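PDB 1YB4: tartronic semialdehyde reductase from Salmonella typhimurium, which catalyses the reversible NAD(P)H-dependent reduction of tartronate semialdehyde (2-hydroxy-3-oxopropanoate) to (R)-glycerate. Local coordinates for residues Met4-Ile9 with Ala25-His30; Ile20-Ala25 with Phe152-Lys157; Ile225-Glu230 with Ala281-Leu286. All coordinates share one frame; numbering follows the deposited sequence.

Contact 1: Met4-Ile9 with Ala25-His30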
# COMPACT_ATOMS: atom_id res chain seq x y z
N MSE A 4 -32.37 -22.72 -29.84
CA MSE A 4 -32.21 -23.06 -31.29
C MSE A 4 -31.13 -24.11 -31.48
O MSE A 4 -31.07 -25.09 -30.74
CB MSE A 4 -31.81 -21.81 -32.08
CG MSE A 4 -32.77 -20.63 -31.97
SE MSE A 4 -32.12 -19.08 -32.96
CE MSE A 4 -32.01 -17.81 -31.50
N LYS A 5 -30.29 -23.90 -32.49
CA LYS A 5 -29.15 -24.77 -32.77
C LYS A 5 -27.95 -24.00 -32.21
O LYS A 5 -27.63 -22.90 -32.69
CB LYS A 5 -28.99 -25.01 -34.27
CG LYS A 5 -29.00 -23.75 -35.13
CD LYS A 5 -28.33 -24.00 -36.49
CE LYS A 5 -28.91 -25.22 -37.22
NZ LYS A 5 -30.33 -25.05 -37.64
N LEU A 6 -27.29 -24.59 -31.22
CA LEU A 6 -26.18 -23.93 -30.54
C LEU A 6 -24.82 -24.52 -30.81
O LEU A 6 -24.71 -25.60 -31.37
CB LEU A 6 -26.44 -23.93 -29.03
CG LEU A 6 -27.89 -23.69 -28.60
CD1 LEU A 6 -28.00 -23.82 -27.08
CD2 LEU A 6 -28.36 -22.31 -29.07
N GLY A 7 -23.80 -23.78 -30.39
CA GLY A 7 -22.41 -24.18 -30.55
C GLY A 7 -21.59 -23.81 -29.32
O GLY A 7 -21.79 -22.75 -28.74
N PHE A 8 -20.67 -24.69 -28.92
CA PHE A 8 -19.83 -24.45 -27.74
C PHE A 8 -18.37 -24.61 -28.17
O PHE A 8 -17.97 -25.68 -28.62
CB PHE A 8 -20.16 -25.46 -26.63
CG PHE A 8 -20.23 -24.85 -25.25
CD1 PHE A 8 -21.43 -24.34 -24.76
CD2 PHE A 8 -19.10 -24.75 -24.46
CE1 PHE A 8 -21.50 -23.75 -23.51
CE2 PHE A 8 -19.16 -24.16 -23.21
CZ PHE A 8 -20.36 -23.66 -22.73
N ILE A 9 -17.59 -23.55 -28.02
CA ILE A 9 -16.19 -23.58 -28.45
C ILE A 9 -15.16 -23.80 -27.34
O ILE A 9 -13.96 -23.82 -27.61
CB ILE A 9 -15.85 -22.30 -29.25
CG1 ILE A 9 -16.72 -22.26 -30.49
CG2 ILE A 9 -14.39 -22.27 -29.65
CD1 ILE A 9 -16.35 -21.17 -31.46
N ALA A 25 -30.98 -30.12 -21.88
CA ALA A 25 -32.27 -29.46 -22.03
C ALA A 25 -32.90 -29.72 -23.40
O ALA A 25 -33.95 -29.16 -23.72
CB ALA A 25 -32.13 -27.97 -21.81
N GLY A 26 -32.26 -30.57 -24.20
CA GLY A 26 -32.80 -30.90 -25.51
C GLY A 26 -32.13 -30.24 -26.71
O GLY A 26 -32.39 -30.61 -27.86
N HIS A 27 -31.28 -29.25 -26.45
CA HIS A 27 -30.61 -28.55 -27.54
C HIS A 27 -29.56 -29.42 -28.23
O HIS A 27 -28.99 -30.32 -27.63
CB HIS A 27 -29.97 -27.27 -27.00
CG HIS A 27 -30.97 -26.30 -26.45
ND1 HIS A 27 -31.80 -25.56 -27.26
CD2 HIS A 27 -31.32 -26.01 -25.18
CE1 HIS A 27 -32.63 -24.86 -26.50
NE2 HIS A 27 -32.36 -25.12 -25.24
N GLN A 28 -29.34 -29.14 -29.51
CA GLN A 28 -28.35 -29.89 -30.26
C GLN A 28 -27.13 -29.00 -30.32
O GLN A 28 -27.19 -27.88 -30.85
CB GLN A 28 -28.84 -30.21 -31.67
CG GLN A 28 -28.27 -31.51 -32.22
CD GLN A 28 -28.80 -32.75 -31.49
OE1 GLN A 28 -28.69 -32.87 -30.26
NE2 GLN A 28 -29.38 -33.67 -32.25
N LEU A 29 -26.03 -29.48 -29.77
CA LEU A 29 -24.80 -28.72 -29.73
C LEU A 29 -23.66 -29.28 -30.55
O LEU A 29 -23.40 -30.48 -30.54
CB LEU A 29 -24.32 -28.57 -28.29
CG LEU A 29 -24.82 -27.41 -27.45
CD1 LEU A 29 -26.34 -27.34 -27.44
CD2 LEU A 29 -24.28 -27.60 -26.04
N HIS A 30 -22.98 -28.38 -31.25
CA HIS A 30 -21.82 -28.76 -32.01
C HIS A 30 -20.71 -28.14 -31.17
O HIS A 30 -20.56 -26.92 -31.11
CB HIS A 30 -21.88 -28.16 -33.41
CG HIS A 30 -22.74 -28.93 -34.36
ND1 HIS A 30 -22.30 -30.06 -35.01
CD2 HIS A 30 -24.01 -28.72 -34.79
CE1 HIS A 30 -23.26 -30.52 -35.80
NE2 HIS A 30 -24.31 -29.72 -35.68

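Contact 2: Ile20-Ala25 with Phe152-Lys157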
# COMPACT_ATOMS: atom_id res chain seq x y z
N ILE A 20 -22.95 -29.58 -21.09
CA ILE A 20 -23.76 -30.69 -20.61
C ILE A 20 -25.15 -30.22 -20.16
O ILE A 20 -26.14 -30.92 -20.36
CB ILE A 20 -23.08 -31.43 -19.44
CG1 ILE A 20 -21.80 -32.10 -19.94
CG2 ILE A 20 -24.03 -32.46 -18.85
CD1 ILE A 20 -21.18 -33.07 -18.94
N ASN A 21 -25.24 -29.04 -19.56
CA ASN A 21 -26.54 -28.54 -19.14
C ASN A 21 -27.41 -28.11 -20.33
O ASN A 21 -28.62 -28.29 -20.30
CB ASN A 21 -26.39 -27.36 -18.18
CG ASN A 21 -26.61 -27.76 -16.74
OD1 ASN A 21 -25.84 -28.52 -16.18
ND2 ASN A 21 -27.68 -27.24 -16.15
N LEU A 22 -26.79 -27.53 -21.36
CA LEU A 22 -27.55 -27.11 -22.54
C LEU A 22 -28.03 -28.34 -23.32
O LEU A 22 -29.17 -28.38 -23.81
CB LEU A 22 -26.67 -26.24 -23.45
CG LEU A 22 -26.31 -24.84 -22.95
CD1 LEU A 22 -25.34 -24.22 -23.91
CD2 LEU A 22 -27.56 -23.98 -22.82
N ALA A 23 -27.17 -29.35 -23.42
CA ALA A 23 -27.50 -30.58 -24.12
C ALA A 23 -28.61 -31.32 -23.38
O ALA A 23 -29.51 -31.89 -23.99
CB ALA A 23 -26.26 -31.45 -24.24
N ARG A 24 -28.54 -31.29 -22.05
CA ARG A 24 -29.53 -31.96 -21.22
C ARG A 24 -30.91 -31.34 -21.36
O ARG A 24 -31.90 -31.94 -20.98
CB ARG A 24 -29.10 -31.92 -19.75
CG ARG A 24 -29.88 -32.85 -18.83
CD ARG A 24 -28.99 -34.01 -18.38
NE ARG A 24 -27.94 -33.56 -17.48
CZ ARG A 24 -26.90 -34.30 -17.12
NH1 ARG A 24 -25.99 -33.82 -16.29
NH2 ARG A 24 -26.78 -35.52 -17.62
N ALA A 25 -30.98 -30.12 -21.88
CA ALA A 25 -32.27 -29.46 -22.03
C ALA A 25 -32.90 -29.72 -23.40
O ALA A 25 -33.95 -29.16 -23.72
CB ALA A 25 -32.13 -27.97 -21.81
N PHE A 152 -29.37 -18.75 -20.99
CA PHE A 152 -28.70 -18.32 -19.77
C PHE A 152 -29.47 -18.92 -18.57
O PHE A 152 -28.85 -19.34 -17.58
CB PHE A 152 -28.70 -16.80 -19.64
CG PHE A 152 -27.71 -16.10 -20.54
CD1 PHE A 152 -26.45 -16.65 -20.79
CD2 PHE A 152 -28.01 -14.86 -21.10
CE1 PHE A 152 -25.50 -15.98 -21.58
CE2 PHE A 152 -27.07 -14.18 -21.89
CZ PHE A 152 -25.82 -14.74 -22.13
N ASP A 153 -30.80 -18.96 -18.69
CA ASP A 153 -31.67 -19.48 -17.62
C ASP A 153 -31.33 -20.91 -17.25
O ASP A 153 -31.54 -21.33 -16.12
CB ASP A 153 -33.14 -19.42 -18.03
CG ASP A 153 -33.77 -18.06 -17.77
OD1 ASP A 153 -34.87 -17.80 -18.32
OD2 ASP A 153 -33.19 -17.27 -17.02
N ILE A 154 -30.82 -21.66 -18.21
CA ILE A 154 -30.44 -23.05 -17.98
C ILE A 154 -29.07 -23.07 -17.31
O ILE A 154 -28.80 -23.93 -16.49
CB ILE A 154 -30.33 -23.82 -19.29
CG1 ILE A 154 -31.67 -23.80 -20.01
CG2 ILE A 154 -29.90 -25.25 -19.02
CD1 ILE A 154 -31.60 -24.34 -21.40
N LEU A 155 -28.22 -22.12 -17.67
CA LEU A 155 -26.86 -22.05 -17.14
C LEU A 155 -26.68 -21.43 -15.75
O LEU A 155 -25.70 -21.73 -15.07
CB LEU A 155 -25.96 -21.31 -18.13
CG LEU A 155 -25.89 -21.90 -19.54
CD1 LEU A 155 -25.08 -20.98 -20.45
CD2 LEU A 155 -25.26 -23.27 -19.49
N GLY A 156 -27.59 -20.57 -15.32
CA GLY A 156 -27.43 -19.97 -14.00
C GLY A 156 -28.69 -19.32 -13.45
O GLY A 156 -29.73 -19.32 -14.11
N LYS A 157 -28.61 -18.76 -12.24
CA LYS A 157 -29.76 -18.10 -11.62
C LYS A 157 -29.69 -16.61 -11.84
O LYS A 157 -30.50 -16.05 -12.58
CB LYS A 157 -29.80 -18.35 -10.10
CG LYS A 157 -30.11 -19.76 -9.66
CD LYS A 157 -30.51 -19.81 -8.19
CE LYS A 157 -31.13 -21.16 -7.84
NZ LYS A 157 -31.77 -21.15 -6.50

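Contact 3: Ile225-Glu230 with Ala281-Leu286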
# COMPACT_ATOMS: atom_id res chain seq x y z
N ILE A 225 -12.16 -19.08 10.47
CA ILE A 225 -12.19 -19.53 11.85
C ILE A 225 -12.06 -21.04 11.99
O ILE A 225 -11.25 -21.55 12.76
CB ILE A 225 -13.49 -19.08 12.54
CG1 ILE A 225 -13.62 -17.54 12.47
CG2 ILE A 225 -13.50 -19.56 13.99
CD1 ILE A 225 -14.85 -16.95 13.18
N ASN A 226 -12.86 -21.77 11.23
CA ASN A 226 -12.82 -23.22 11.30
C ASN A 226 -11.70 -23.81 10.46
O ASN A 226 -11.62 -25.02 10.30
CB ASN A 226 -14.17 -23.80 10.88
CG ASN A 226 -15.33 -23.17 11.64
OD1 ASN A 226 -15.22 -22.88 12.84
ND2 ASN A 226 -16.46 -22.98 10.96
N ARG A 227 -10.83 -22.94 9.95
CA ARG A 227 -9.69 -23.34 9.10
C ARG A 227 -10.08 -24.25 7.94
O ARG A 227 -9.31 -25.13 7.54
CB ARG A 227 -8.61 -24.03 9.95
CG ARG A 227 -8.38 -23.37 11.30
CD ARG A 227 -7.96 -21.93 11.13
NE ARG A 227 -6.59 -21.82 10.63
CZ ARG A 227 -6.03 -20.68 10.27
NH1 ARG A 227 -6.72 -19.55 10.36
NH2 ARG A 227 -4.78 -20.65 9.83
N THR A 228 -11.26 -24.02 7.38
CA THR A 228 -11.73 -24.83 6.26
C THR A 228 -11.49 -24.08 4.95
O THR A 228 -12.29 -23.24 4.54
CB THR A 228 -13.25 -25.17 6.45
OG1 THR A 228 -14.06 -24.11 5.93
CG2 THR A 228 -13.57 -25.34 7.94
N PHE A 229 -10.38 -24.41 4.30
CA PHE A 229 -9.96 -23.78 3.04
C PHE A 229 -10.02 -24.64 1.77
O PHE A 229 -9.41 -24.28 0.76
CB PHE A 229 -8.53 -23.26 3.19
CG PHE A 229 -8.33 -22.38 4.39
CD1 PHE A 229 -9.06 -21.20 4.53
CD2 PHE A 229 -7.41 -22.73 5.37
CE1 PHE A 229 -8.88 -20.38 5.63
CE2 PHE A 229 -7.22 -21.92 6.47
CZ PHE A 229 -7.96 -20.74 6.61
N GLU A 230 -10.72 -25.76 1.81
CA GLU A 230 -10.80 -26.59 0.62
C GLU A 230 -11.34 -25.70 -0.49
O GLU A 230 -12.24 -24.88 -0.26
CB GLU A 230 -11.71 -27.81 0.82
CG GLU A 230 -11.11 -28.93 1.68
CD GLU A 230 -11.45 -28.80 3.16
OE1 GLU A 230 -11.31 -27.69 3.72
OE2 GLU A 230 -11.85 -29.82 3.76
N ALA A 281 -8.32 -18.38 2.17
CA ALA A 281 -7.00 -18.70 2.69
C ALA A 281 -6.13 -17.43 2.79
O ALA A 281 -5.01 -17.46 3.32
CB ALA A 281 -6.34 -19.72 1.81
N MSE A 282 -6.66 -16.35 2.25
CA MSE A 282 -6.01 -15.05 2.28
C MSE A 282 -5.52 -14.73 3.68
O MSE A 282 -4.42 -14.23 3.86
CB MSE A 282 -7.01 -13.97 1.84
CG MSE A 282 -6.64 -12.53 2.18
SE MSE A 282 -5.18 -11.87 1.11
CE MSE A 282 -3.83 -11.83 2.45
N VAL A 283 -6.36 -15.05 4.67
CA VAL A 283 -6.07 -14.77 6.06
C VAL A 283 -4.70 -15.23 6.51
O VAL A 283 -4.08 -14.63 7.38
CB VAL A 283 -7.16 -15.38 6.99
CG1 VAL A 283 -7.19 -16.88 6.84
CG2 VAL A 283 -6.93 -14.97 8.44
N GLN A 284 -4.23 -16.31 5.90
CA GLN A 284 -2.92 -16.84 6.27
C GLN A 284 -1.80 -15.84 6.02
O GLN A 284 -0.79 -15.84 6.73
CB GLN A 284 -2.65 -18.14 5.52
CG GLN A 284 -3.63 -19.25 5.86
CD GLN A 284 -3.20 -20.60 5.33
OE1 GLN A 284 -3.17 -20.84 4.12
NE2 GLN A 284 -2.85 -21.50 6.25
N ALA A 285 -1.96 -14.99 5.01
CA ALA A 285 -0.93 -14.01 4.69
C ALA A 285 -0.76 -13.03 5.82
O ALA A 285 0.36 -12.70 6.20
CB ALA A 285 -1.27 -13.28 3.42
N LEU A 286 -1.87 -12.57 6.39
CA LEU A 286 -1.77 -11.64 7.50
C LEU A 286 -1.36 -12.34 8.79
O LEU A 286 -0.73 -11.74 9.66
CB LEU A 286 -3.08 -10.87 7.67
CG LEU A 286 -3.23 -9.96 6.45
CD1 LEU A 286 -3.95 -10.69 5.36
CD2 LEU A 286 -3.97 -8.75 6.82

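Contact 1: Met4-Ile9 with Ala25-His30
Leu6 and Gly7 lie beside Leu29 and His30 as parallel neighbours in a sheet: the axes of strands 5-8 and 28-30 approach to 4.7 Å, and their N-to-C directions differ by 37°. Two backbone bonds of His30 set the register, N reaching Leu6 O at 3.3 Å and O accepting Phe8 N at 3.1 Å; Leu6 N to Gln28 O adds a weak third. Leu29 CA adds a CA-H...O contact to the same Leu6 O. Helix 15-24 links the two strands, so this is the first beta-alpha-beta crossover of the Rossmann-type NAD-binding domain.

On the face that carries Leu6 and Leu29, CD1 of Leu29 lies 3.8 Å from Leu6 CB and 3.9 Å from Leu6 CD1. His27 CG, anti to its carbonyl carbon (chi1 -62°), is met obliquely by Leu6 CD1 at 3.9 Å. Met4 O lies at the edge of this imidazole, near its plane, 3.6 Å from ND1; this is a close approach and not a hydrogen bond. The chemistry thus divides: backbone polar groups set the register, while Leu6 packs through apolar contacts on Leu29 and, by its CD1, on His27.

Contact 2: Ile20-Ala25 with Phe152-Lys157
Leu22 and Leu155 meet where two helices of the Rossmann-type domain come together: helix 15-24, the crossover helix of the first beta-alpha-beta unit, and the C-terminal end of helix 142-155. The backbones come close, with CA atoms 6.8 Å from each other at both Asn21-Leu155 and Leu22-Ile154, yet no hydrogen bond crosses. Side chains pack on each other and on a backbone carbonyl.

The buried part is a leucine pair. Leu155 CD2 approaches Leu22 CG at 3.9 Å and Leu22 CD2 at 4.1 Å, so one methyl of Leu155 meets the branch point and one methyl of Leu22. The two chains cross obliquely. Leu155 also touches Met95.

Toward solvent the contact passes to Ile154, partly exposed, and Ala25, exposed just beyond the helix. Ile154 buries more of its surface in the contact than any other residue, and its two branches take different partners. CG2, anti to the backbone N, sits 3.5 Å from Asn21 O, a methyl against a helix carbonyl. CG1 is anti to the carbonyl carbon (chi1 -59°) and carries CD1. Between the buried and exposed parts the fit is loose, Ile154 CD1 coming no nearer to Leu22 CD2 than 4.3 Å. At the exposed end it is close again: Ile154 CD1 rests 3.7 Å from Ala25 CB.

Contact 3: Ile225-Glu230 with Ala281-Leu286
The loop between helices 215-225 and 235-251, in the all-helical C-terminal part of this HIBADH-related reductase, packs against residues 281-284 through Phe229 and Arg227. Phe229 has the largest single share of the contact. Its ring takes Ala281 CA in an off-centre CH-pi interaction, 4.2 Å from the ring centroid and 30° off the ring normal; the nearest ring atom is CD1, 3.7 Å from that CA. At the far end of the ring, Phe229 CZ meets Val283 CG1 at 3.9 Å, the two side chains crossing at about a right angle. That methyl is placed between the backbone N and the carbonyl carbon of Val283 (chi1 62°). The ring thus spans Ala281 to Val283.

The chain of Arg227 is bent at chi2 and chi3. Its guanidinium turns a face to Phe229 CZ, which lies 4.1 Å above the centre of that face. Arg227 NH2 is 4.2 Å from Gln284 NE2, with the guanidinium and amide planes 72° apart; both are N-H donors as modelled, and no hydrogen bond forms. Glu287 makes a salt bridge to Arg227 NH1, which also bonds to Met224 O, while Lys293 NZ, a like charge, lies near NH2.

Met282, its CB directed away from the loop, touches helices 167-195 and 257-271, while Leu286 touches helix 167-195 and Asn255 of the second subunit.

How the contacts relate
From the N terminus, contact 1 closes the short loop of strand 5-8, helix 15-24 and strand 28-31. Contact 2 starts inside that loop and runs on to helix 142-155, so the two cross along the chain; they share Ala25, and their centres are 10 Å apart. Leu22 joins them physically, with its CD1 3.9 Å from Phe8 CE1. Together they tie the first crossover to the last helix before strand 158-163. Contact 3 follows in series, closing a 50-residue, largely helical span in the C-terminal part; its nearest atoms are about 24 Å from contact 1 and about 20 Å from contact 2.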